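Long-range contacts in peptidoglycan-N-acetylmuramic acid deacetylase PdaA (Bacillus subtilis, PDB 1NY1), which deacetylates N-acetylmuramic acid residues in peptidoglycan strands, leading to muramic delta-lactam in the spore cortex, and is required for germination: residues P106-K111 with L137-P142; E4-G9 with G144-Y149; F35-T40 with Q189-A194. All coordinates share one frame; numbering follows the deposited sequence.

Contact 1 (P106-K111 with L137-P142); sequences PDLTTK and LYLRPP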
loop_
_atom_site.group_PDB
_atom_site.type_symbol
_atom_site.label_atom_id
_atom_site.label_comp_id
_atom_site.label_asym_id
_atom_site.label_seq_id
_atom_site.Cartn_x
_atom_site.Cartn_y
_atom_site.Cartn_z
ATOM N N PRO A 106 10.814 -7.219 -8.853
ATOM C CA PRO A 106 12.104 -7.802 -8.480
ATOM C C PRO A 106 12.653 -7.196 -7.193
ATOM O O PRO A 106 12.048 -6.300 -6.605
ATOM C CB PRO A 106 12.973 -7.454 -9.672
ATOM C CG PRO A 106 12.532 -6.043 -9.947
ATOM C CD PRO A 106 11.007 -6.116 -9.816
ATOM N N ASP A 107 13.805 -7.705 -6.763
ATOM C CA ASP A 107 14.484 -7.204 -5.576
ATOM C C ASP A 107 15.243 -5.991 -6.101
ATOM O O ASP A 107 16.250 -6.142 -6.788
ATOM C CB ASP A 107 15.475 -8.250 -5.051
ATOM C CG ASP A 107 16.164 -7.815 -3.774
ATOM O OD1 ASP A 107 16.583 -6.638 -3.680
ATOM O OD2 ASP A 107 16.306 -8.659 -2.862
ATOM N N LEU A 108 14.758 -4.793 -5.792
ATOM C CA LEU A 108 15.398 -3.577 -6.273
ATOM C C LEU A 108 16.854 -3.407 -5.874
ATOM O O LEU A 108 17.604 -2.735 -6.574
ATOM C CB LEU A 108 14.611 -2.350 -5.811
ATOM C CG LEU A 108 13.179 -2.262 -6.337
ATOM C CD1 LEU A 108 12.494 -1.035 -5.751
ATOM C CD2 LEU A 108 13.201 -2.205 -7.853
ATOM N N THR A 109 17.263 -4.005 -4.758
ATOM C CA THR A 109 18.647 -3.849 -4.318
ATOM C C THR A 109 19.621 -4.547 -5.259
ATOM O O THR A 109 20.831 -4.374 -5.141
ATOM C CB THR A 109 18.878 -4.395 -2.887
ATOM O OG1 THR A 109 18.903 -5.827 -2.911
ATOM C CG2 THR A 109 17.775 -3.920 -1.948
ATOM N N THR A 110 19.092 -5.323 -6.198
ATOM C CA THR A 110 19.929 -6.044 -7.149
ATOM C C THR A 110 19.906 -5.402 -8.538
ATOM O O THR A 110 20.522 -5.915 -9.475
ATOM C CB THR A 110 19.466 -7.510 -7.284
ATOM O OG1 THR A 110 18.176 -7.550 -7.908
ATOM C CG2 THR A 110 19.375 -8.167 -5.910
ATOM N N LYS A 111 19.193 -4.285 -8.664
ATOM C CA LYS A 111 19.073 -3.576 -9.938
ATOM C C LYS A 111 19.867 -2.271 -9.965
ATOM O O LYS A 111 19.991 -1.581 -8.954
ATOM C CB LYS A 111 17.605 -3.252 -10.235
ATOM C CG LYS A 111 16.681 -4.455 -10.331
ATOM C CD LYS A 111 17.075 -5.394 -11.461
ATOM C CE LYS A 111 16.164 -6.618 -11.488
ATOM N NZ LYS A 111 16.564 -7.629 -12.516
ATOM N N LEU A 137 3.680 10.114 -7.687
ATOM C CA LEU A 137 4.606 8.983 -7.640
ATOM C C LEU A 137 4.764 8.320 -6.274
ATOM O O LEU A 137 5.431 8.859 -5.394
ATOM C CB LEU A 137 5.993 9.436 -8.115
ATOM C CG LEU A 137 6.102 10.065 -9.507
ATOM C CD1 LEU A 137 7.561 10.401 -9.831
ATOM C CD2 LEU A 137 5.547 9.101 -10.516
ATOM N N TYR A 138 4.164 7.145 -6.115
ATOM C CA TYR A 138 4.255 6.388 -4.870
ATOM C C TYR A 138 4.839 5.028 -5.169
ATOM O O TYR A 138 4.502 4.408 -6.175
ATOM C CB TYR A 138 2.878 6.199 -4.249
ATOM C CG TYR A 138 2.273 7.487 -3.783
ATOM C CD1 TYR A 138 2.921 8.267 -2.826
ATOM C CD2 TYR A 138 1.074 7.948 -4.319
ATOM C CE1 TYR A 138 2.390 9.481 -2.416
ATOM C CE2 TYR A 138 0.533 9.159 -3.911
ATOM C CZ TYR A 138 1.199 9.921 -2.962
ATOM O OH TYR A 138 0.681 11.130 -2.562
ATOM N N LEU A 139 5.705 4.556 -4.284
ATOM C CA LEU A 139 6.328 3.267 -4.482
ATOM C C LEU A 139 6.318 2.401 -3.246
ATOM O O LEU A 139 6.430 2.885 -2.121
ATOM C CB LEU A 139 7.779 3.453 -4.928
ATOM C CG LEU A 139 8.659 2.198 -4.892
ATOM C CD1 LEU A 139 8.134 1.174 -5.888
ATOM C CD2 LEU A 139 10.098 2.568 -5.212
ATOM N N ARG A 140 6.170 1.105 -3.469
ATOM C CA ARG A 140 6.231 0.148 -2.386
ATOM C C ARG A 140 7.214 -0.893 -2.894
ATOM O O ARG A 140 6.953 -1.579 -3.883
ATOM C CB ARG A 140 4.873 -0.480 -2.107
ATOM C CG ARG A 140 4.952 -1.470 -0.959
ATOM C CD ARG A 140 3.604 -1.712 -0.337
ATOM N NE ARG A 140 3.184 -0.619 0.534
ATOM C CZ ARG A 140 1.921 -0.427 0.899
ATOM N NH1 ARG A 140 0.980 -1.251 0.455
ATOM N NH2 ARG A 140 1.605 0.564 1.720
ATOM N N PRO A 141 8.382 -0.994 -2.246
ATOM C CA PRO A 141 9.394 -1.964 -2.666
ATOM C C PRO A 141 8.885 -3.400 -2.724
ATOM O O PRO A 141 8.218 -3.874 -1.803
ATOM C CB PRO A 141 10.488 -1.784 -1.622
ATOM C CG PRO A 141 10.406 -0.326 -1.318
ATOM C CD PRO A 141 8.910 -0.109 -1.194
ATOM N N PRO A 142 9.189 -4.110 -3.817
ATOM C CA PRO A 142 8.737 -5.498 -3.933
ATOM C C PRO A 142 9.164 -6.313 -2.707
ATOM O O PRO A 142 10.328 -6.279 -2.305
ATOM C CB PRO A 142 9.422 -5.972 -5.210
ATOM C CG PRO A 142 9.461 -4.727 -6.046
ATOM C CD PRO A 142 9.882 -3.673 -5.043
HETATM O O HOH W 1 12.731 -4.481 -3.711
#
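Pro106 and Pro142 meet through a carbonyl and a ring: Pro106 O sits 3.0 Å from Pro142 CB and 3.1 Å from Pro142 CG, so the oxygen faces the carbon-bound hydrogens of the second ring. The two proline rings themselves stand farther apart.

Most of the apolar packing comes from Leu108. With CG anti to its carbonyl carbon (chi1 -62°), its CD1 reaches Pro142 CD at 3.8 Å, the two side chains crossing at about a right angle; a looser touch at 4.4 Å joins Leu108 CD1 to Leu139 CD2. An alanine in place of Pro142 would probably leave a gap beside Leu108 CD1, where CD had been, and let the chain after Pro141 turn more freely.

No direct hydrogen bond spans the contact. A water accepts from Leu108 N at 2.9 Å and donates only weakly to Pro142 O. Polar bonding instead shapes 106-111 from within: Asp107 OD1 accepts from Thr109 N (2.9 Å), an Asx turn that leads into the short 3-10 segment 108-110, and from Thr109 OG1, which comes from above the carboxylate plane. Asp107 O takes both Thr110 N and Thr110 OG1.

Segment 106-111 lies in the loop between strand 97-100 and helix 113-131, and Leu120 of that helix packs on Leu139. Leu108 also rests on Val150 of helix 148-156, Pro142 touches the metal-binding His105, and Arg140, which forms a salt bridge with Asp50, the probable proton acceptor, continues the chain from strand 138-139.

Contact 2 (E4-G9 with G144-Y149); sequences EPINWG and GVFSEY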
loop_
_atom_site.group_PDB
_atom_site.type_symbol
_atom_site.label_atom_id
_atom_site.label_comp_id
_atom_site.label_asym_id
_atom_site.label_seq_id
_atom_site.Cartn_x
_atom_site.Cartn_y
_atom_site.Cartn_z
ATOM N N GLU A 4 22.837 -2.399 1.689
ATOM C CA GLU A 4 22.558 -3.588 2.484
ATOM C C GLU A 4 21.055 -3.831 2.485
ATOM O O GLU A 4 20.288 -2.970 2.905
ATOM C CB GLU A 4 23.062 -3.397 3.918
ATOM C CG GLU A 4 24.564 -3.550 4.064
ATOM C CD GLU A 4 25.022 -4.974 3.807
ATOM O OE1 GLU A 4 24.513 -5.886 4.492
ATOM O OE2 GLU A 4 25.888 -5.175 2.926
ATOM N N PRO A 5 20.616 -5.000 1.991
ATOM C CA PRO A 5 19.190 -5.336 1.946
ATOM C C PRO A 5 18.507 -5.169 3.304
ATOM O O PRO A 5 19.050 -5.561 4.342
ATOM C CB PRO A 5 19.198 -6.786 1.478
ATOM C CG PRO A 5 20.379 -6.824 0.568
ATOM C CD PRO A 5 21.421 -6.050 1.342
ATOM N N ILE A 6 17.314 -4.582 3.281
ATOM C CA ILE A 6 16.531 -4.348 4.488
ATOM C C ILE A 6 15.092 -4.772 4.206
ATOM O O ILE A 6 14.508 -4.348 3.212
ATOM C CB ILE A 6 16.533 -2.844 4.874
ATOM C CG1 ILE A 6 17.969 -2.340 5.032
ATOM C CG2 ILE A 6 15.768 -2.635 6.172
ATOM C CD1 ILE A 6 18.067 -0.849 5.289
ATOM N N ASN A 7 14.529 -5.624 5.057
ATOM C CA ASN A 7 13.149 -6.057 4.867
ATOM C C ASN A 7 12.272 -5.260 5.827
ATOM O O ASN A 7 12.511 -5.254 7.035
ATOM C CB ASN A 7 12.986 -7.559 5.149
ATOM C CG ASN A 7 13.682 -8.434 4.115
ATOM O OD1 ASN A 7 13.362 -9.614 3.972
ATOM N ND2 ASN A 7 14.645 -7.865 3.401
ATOM N N TRP A 8 11.266 -4.575 5.294
ATOM C CA TRP A 8 10.393 -3.795 6.155
ATOM C C TRP A 8 9.653 -4.711 7.120
ATOM O O TRP A 8 8.901 -5.590 6.702
ATOM C CB TRP A 8 9.381 -2.991 5.341
ATOM C CG TRP A 8 8.613 -2.075 6.222
ATOM C CD1 TRP A 8 7.312 -2.201 6.619
ATOM C CD2 TRP A 8 9.138 -0.946 6.920
ATOM N NE1 TRP A 8 6.997 -1.221 7.531
ATOM C CE2 TRP A 8 8.104 -0.436 7.732
ATOM C CE3 TRP A 8 10.391 -0.317 6.943
ATOM C CZ2 TRP A 8 8.282 0.677 8.557
ATOM C CZ3 TRP A 8 10.569 0.790 7.765
ATOM C CH2 TRP A 8 9.518 1.274 8.560
ATOM N N GLY A 9 9.879 -4.489 8.410
ATOM C CA GLY A 9 9.247 -5.284 9.448
ATOM C C GLY A 9 9.143 -4.442 10.704
ATOM O O GLY A 9 9.851 -3.445 10.843
ATOM N N GLY A 144 8.792 -5.765 0.228
ATOM C CA GLY A 144 9.242 -4.919 1.316
ATOM C C GLY A 144 10.751 -4.859 1.460
ATOM O O GLY A 144 11.262 -4.443 2.499
ATOM N N VAL A 145 11.470 -5.269 0.422
ATOM C CA VAL A 145 12.926 -5.247 0.474
ATOM C C VAL A 145 13.484 -3.964 -0.126
ATOM O O VAL A 145 13.153 -3.595 -1.251
ATOM C CB VAL A 145 13.538 -6.450 -0.273
ATOM C CG1 VAL A 145 15.055 -6.354 -0.254
ATOM C CG2 VAL A 145 13.086 -7.742 0.377
ATOM N N PHE A 146 14.334 -3.287 0.636
ATOM C CA PHE A 146 14.937 -2.044 0.175
ATOM C C PHE A 146 16.339 -1.835 0.767
ATOM O O PHE A 146 16.946 -2.760 1.313
ATOM C CB PHE A 146 14.027 -0.859 0.529
ATOM C CG PHE A 146 13.865 -0.632 2.010
ATOM C CD1 PHE A 146 13.100 -1.499 2.787
ATOM C CD2 PHE A 146 14.512 0.430 2.631
ATOM C CE1 PHE A 146 12.986 -1.311 4.162
ATOM C CE2 PHE A 146 14.405 0.626 4.005
ATOM C CZ PHE A 146 13.641 -0.249 4.772
ATOM N N SER A 147 16.844 -0.612 0.651
ATOM C CA SER A 147 18.162 -0.258 1.169
ATOM C C SER A 147 18.298 1.247 1.027
ATOM O O SER A 147 17.458 1.889 0.402
ATOM C CB SER A 147 19.263 -0.944 0.355
ATOM O OG SER A 147 19.293 -0.446 -0.979
ATOM N N GLU A 148 19.344 1.819 1.603
ATOM C CA GLU A 148 19.524 3.253 1.483
ATOM C C GLU A 148 19.703 3.594 0.004
ATOM O O GLU A 148 19.192 4.606 -0.474
ATOM C CB GLU A 148 20.731 3.701 2.304
ATOM C CG GLU A 148 21.040 5.178 2.187
ATOM C CD GLU A 148 21.757 5.711 3.406
ATOM O OE1 GLU A 148 22.295 4.891 4.179
ATOM O OE2 GLU A 148 21.785 6.947 3.585
ATOM N N TYR A 149 20.411 2.731 -0.721
ATOM C CA TYR A 149 20.638 2.926 -2.151
ATOM C C TYR A 149 19.315 2.983 -2.917
ATOM O O TYR A 149 19.132 3.832 -3.790
ATOM C CB TYR A 149 21.498 1.788 -2.709
ATOM C CG TYR A 149 21.369 1.583 -4.207
ATOM C CD1 TYR A 149 21.910 2.497 -5.111
ATOM C CD2 TYR A 149 20.682 0.484 -4.717
ATOM C CE1 TYR A 149 21.768 2.315 -6.490
ATOM C CE2 TYR A 149 20.534 0.295 -6.087
ATOM C CZ TYR A 149 21.077 1.212 -6.967
ATOM O OH TYR A 149 20.927 1.020 -8.321
HETATM O O HOH W 2 21.199 -0.349 2.918
#
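Ile6 and Phe146 form the hydrogen-bonded pair of a two-stranded antiparallel ladder, which ties the N-terminal strand 6-7 to strand 145-146. Ile6 N donates to Phe146 O at 2.7 Å, bent to 138° at the hydrogen, while Phe146 N reaches Ile6 O at 2.8 Å and much straighter (165°). Two residues on, Trp8 N donates to Gly144 O, also at 2.8 Å. The carbonyls of Gly144, Phe146 and Ile6 draw CA-H...O contacts from Asn7, Pro5 and Val145 respectively.

Beyond the ladder, a water donates to Glu4 O and accepts from Glu148 N, bridging the chain just before strand 6-7 to the first turn of helix 148-156. Ser147 is the N-cap of that helix: its OG is hydrogen-bonded to Val150 N and Asn3 OD1. Trp8 NE1 is satisfied by Trp164 O.

On one face Ile6 CB sits over the Phe146 ring in a CH-pi contact; Trp8, past the strand, brings the edge of its indole to Phe146 CZ. On the other, Asn7 and Val145 run side by side. Phe146 CG lies between its backbone N and carbonyl carbon (chi1 65°), which folds the ring across the neighbouring strand and sets Phe146 CZ 3.5 Å from Ile6 CG2.

Contact 3 (F35-T40 with Q189-A194); sequences FYLGNT and QAHPGA
A type II beta turn from His191 to Ala194 leads into strand 194-198 of the deacetylase's beta/alpha fold, and its Gly193 carbonyl docks on the loop 35-40. Gly38 N donates to Gly193 O at 2.8 Å, nearly straight at 172°, in the carbonyl plane and on a lone pair. This is the hydrogen bond that joins the two segments. The turn closes on itself through Ala194 N to His191 O, with Pro192 and Gly193 at its two central positions.

Gly193 illustrates how packing against a turn can demand a residue without a side chain. Its phi is positive, and a beta carbon there would clash with the methyl of Thr40 and crowd the carbonyl carbon of Asn39; the bare backbone therefore lets 38-40 close in, with Asn39 O 3.5 Å from Gly193 CA. Beside it, Thr40 O approaches Pro192 CB at 3.4 Å, and Thr40 CG2 comes to 3.5 Å from Pro192 O.

The loop is anchored by Tyr46, whose OH is hydrogen-bonded to Asn39 N, while Asn39 OD1 accepts from Lys41 N. Backbone bonds of Gly193 with Thr44 and of Ala194 with Tyr46 join the turn and the start of strand 194-198 to its parallel neighbour, strand 44-51.

The His191 ring has two neighbours here: Ala194 CB over one face, offset toward the rim, and Leu37 CD2 at the edge, in plane, 3.5 Å from His191 CE1.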
loop_
_atom_site.group_PDB
_atom_site.type_symbol
_atom_site.label_atom_id
_atom_site.label_comp_id
_atom_site.label_asym_id
_atom_site.label_seq_id
_atom_site.Cartn_x
_atom_site.Cartn_y
_atom_site.Cartn_z
ATOM N N PHE A 35 7.724 6.841 4.652
ATOM C CA PHE A 35 6.951 6.761 5.891
ATOM C C PHE A 35 6.144 5.480 5.983
ATOM O O PHE A 35 5.963 4.776 4.988
ATOM C CB PHE A 35 6.019 7.974 6.012
ATOM C CG PHE A 35 5.107 8.155 4.835
ATOM C CD1 PHE A 35 3.920 7.434 4.733
ATOM C CD2 PHE A 35 5.453 9.021 3.804
ATOM C CE1 PHE A 35 3.093 7.570 3.620
ATOM C CE2 PHE A 35 4.637 9.166 2.685
ATOM C CZ PHE A 35 3.453 8.437 2.593
ATOM N N TYR A 36 5.669 5.170 7.185
ATOM C CA TYR A 36 4.860 3.973 7.392
ATOM C C TYR A 36 3.630 4.293 8.225
ATOM O O TYR A 36 2.789 3.430 8.469
ATOM C CB TYR A 36 5.672 2.869 8.066
ATOM C CG TYR A 36 6.294 3.219 9.403
ATOM C CD1 TYR A 36 7.504 3.907 9.470
ATOM C CD2 TYR A 36 5.722 2.774 10.595
ATOM C CE1 TYR A 36 8.140 4.133 10.691
ATOM C CE2 TYR A 36 6.348 2.994 11.825
ATOM C CZ TYR A 36 7.557 3.667 11.863
ATOM O OH TYR A 36 8.200 3.843 13.064
ATOM N N LEU A 37 3.532 5.550 8.646
ATOM C CA LEU A 37 2.403 6.028 9.429
ATOM C C LEU A 37 1.960 7.394 8.922
ATOM O O LEU A 37 2.748 8.137 8.337
ATOM C CB LEU A 37 2.782 6.152 10.908
ATOM C CG LEU A 37 2.930 4.870 11.730
ATOM C CD1 LEU A 37 3.676 5.176 13.021
ATOM C CD2 LEU A 37 1.557 4.282 12.024
ATOM N N GLY A 38 0.690 7.711 9.166
ATOM C CA GLY A 38 0.139 8.994 8.776
ATOM C C GLY A 38 0.060 9.840 10.034
ATOM O O GLY A 38 0.959 9.778 10.873
ATOM N N ASN A 39 -1.015 10.612 10.185
ATOM C CA ASN A 39 -1.177 11.468 11.361
ATOM C C ASN A 39 -1.669 10.674 12.574
ATOM O O ASN A 39 -2.850 10.348 12.679
ATOM C CB ASN A 39 -2.166 12.597 11.057
ATOM C CG ASN A 39 -2.194 13.662 12.145
ATOM O OD1 ASN A 39 -1.648 13.474 13.234
ATOM N ND2 ASN A 39 -2.841 14.785 11.851
ATOM N N THR A 40 -0.759 10.381 13.496
ATOM C CA THR A 40 -1.097 9.616 14.694
ATOM C C THR A 40 -1.807 10.438 15.768
ATOM O O THR A 40 -2.115 9.924 16.840
ATOM C CB THR A 40 0.165 8.989 15.315
ATOM O OG1 THR A 40 1.053 10.030 15.741
ATOM C CG2 THR A 40 0.881 8.111 14.288
ATOM N N GLN A 189 -5.511 -4.651 15.231
ATOM C CA GLN A 189 -4.306 -3.875 14.950
ATOM C C GLN A 189 -4.547 -2.399 14.677
ATOM O O GLN A 189 -3.598 -1.638 14.523
ATOM C CB GLN A 189 -3.540 -4.498 13.775
ATOM C CG GLN A 189 -2.991 -5.881 14.098
ATOM C CD GLN A 189 -2.088 -6.434 13.014
ATOM O OE1 GLN A 189 -1.161 -5.764 12.563
ATOM N NE2 GLN A 189 -2.337 -7.673 12.612
ATOM N N ALA A 190 -5.811 -1.992 14.623
ATOM C CA ALA A 190 -6.136 -0.598 14.344
ATOM C C ALA A 190 -5.487 0.380 15.308
ATOM O O ALA A 190 -5.386 0.125 16.508
ATOM C CB ALA A 190 -7.646 -0.402 14.348
ATOM N N HIS A 191 -5.028 1.499 14.764
ATOM C CA HIS A 191 -4.422 2.539 15.567
ATOM C C HIS A 191 -4.417 3.860 14.816
ATOM O O HIS A 191 -4.543 3.901 13.586
ATOM C CB HIS A 191 -2.997 2.156 15.990
ATOM C CG HIS A 191 -2.113 1.714 14.863
ATOM N ND1 HIS A 191 -1.360 2.589 14.110
ATOM C CD2 HIS A 191 -1.842 0.478 14.382
ATOM C CE1 HIS A 191 -0.662 1.912 13.215
ATOM N NE2 HIS A 191 -0.936 0.628 13.359
ATOM N N PRO A 192 -4.311 4.966 15.558
ATOM C CA PRO A 192 -4.286 6.298 14.955
ATOM C C PRO A 192 -3.138 6.405 13.950
ATOM O O PRO A 192 -1.999 6.042 14.249
ATOM C CB PRO A 192 -4.094 7.204 16.164
ATOM C CG PRO A 192 -4.880 6.492 17.218
ATOM C CD PRO A 192 -4.452 5.055 17.022
ATOM N N GLY A 193 -3.453 6.891 12.756
ATOM C CA GLY A 193 -2.442 7.049 11.729
ATOM C C GLY A 193 -2.008 5.770 11.035
ATOM O O GLY A 193 -1.066 5.787 10.247
ATOM N N ALA A 194 -2.691 4.663 11.307
ATOM C CA ALA A 194 -2.329 3.391 10.692
ATOM C C ALA A 194 -2.430 3.388 9.179
ATOM O O ALA A 194 -3.369 3.934 8.603
ATOM C CB ALA A 194 -3.205 2.270 11.244
#

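Contacts 1 and 2 are neighbours, their centres 9 Å apart, and they touch directly: Lys111 O and Tyr149 OH, 2.8 Å apart, probably share a hydrogen bond, and Thr109 packs on the Phe146 carbonyl. Contact 2 meets contact 3 through aromatic packing, Trp8 CZ2 lying 3.3 Å from Tyr36 CG, although their centres are 20 Å apart. Contacts 1 and 3 do not touch. Contacts 1 and 2 border the active site. The side chain of Pro142 is about 4 Å from that of the metal-binding His105, and Gly144 about 7 Å from the side chain of Asp50, the probable proton acceptor; contact 3 lies away from these sites.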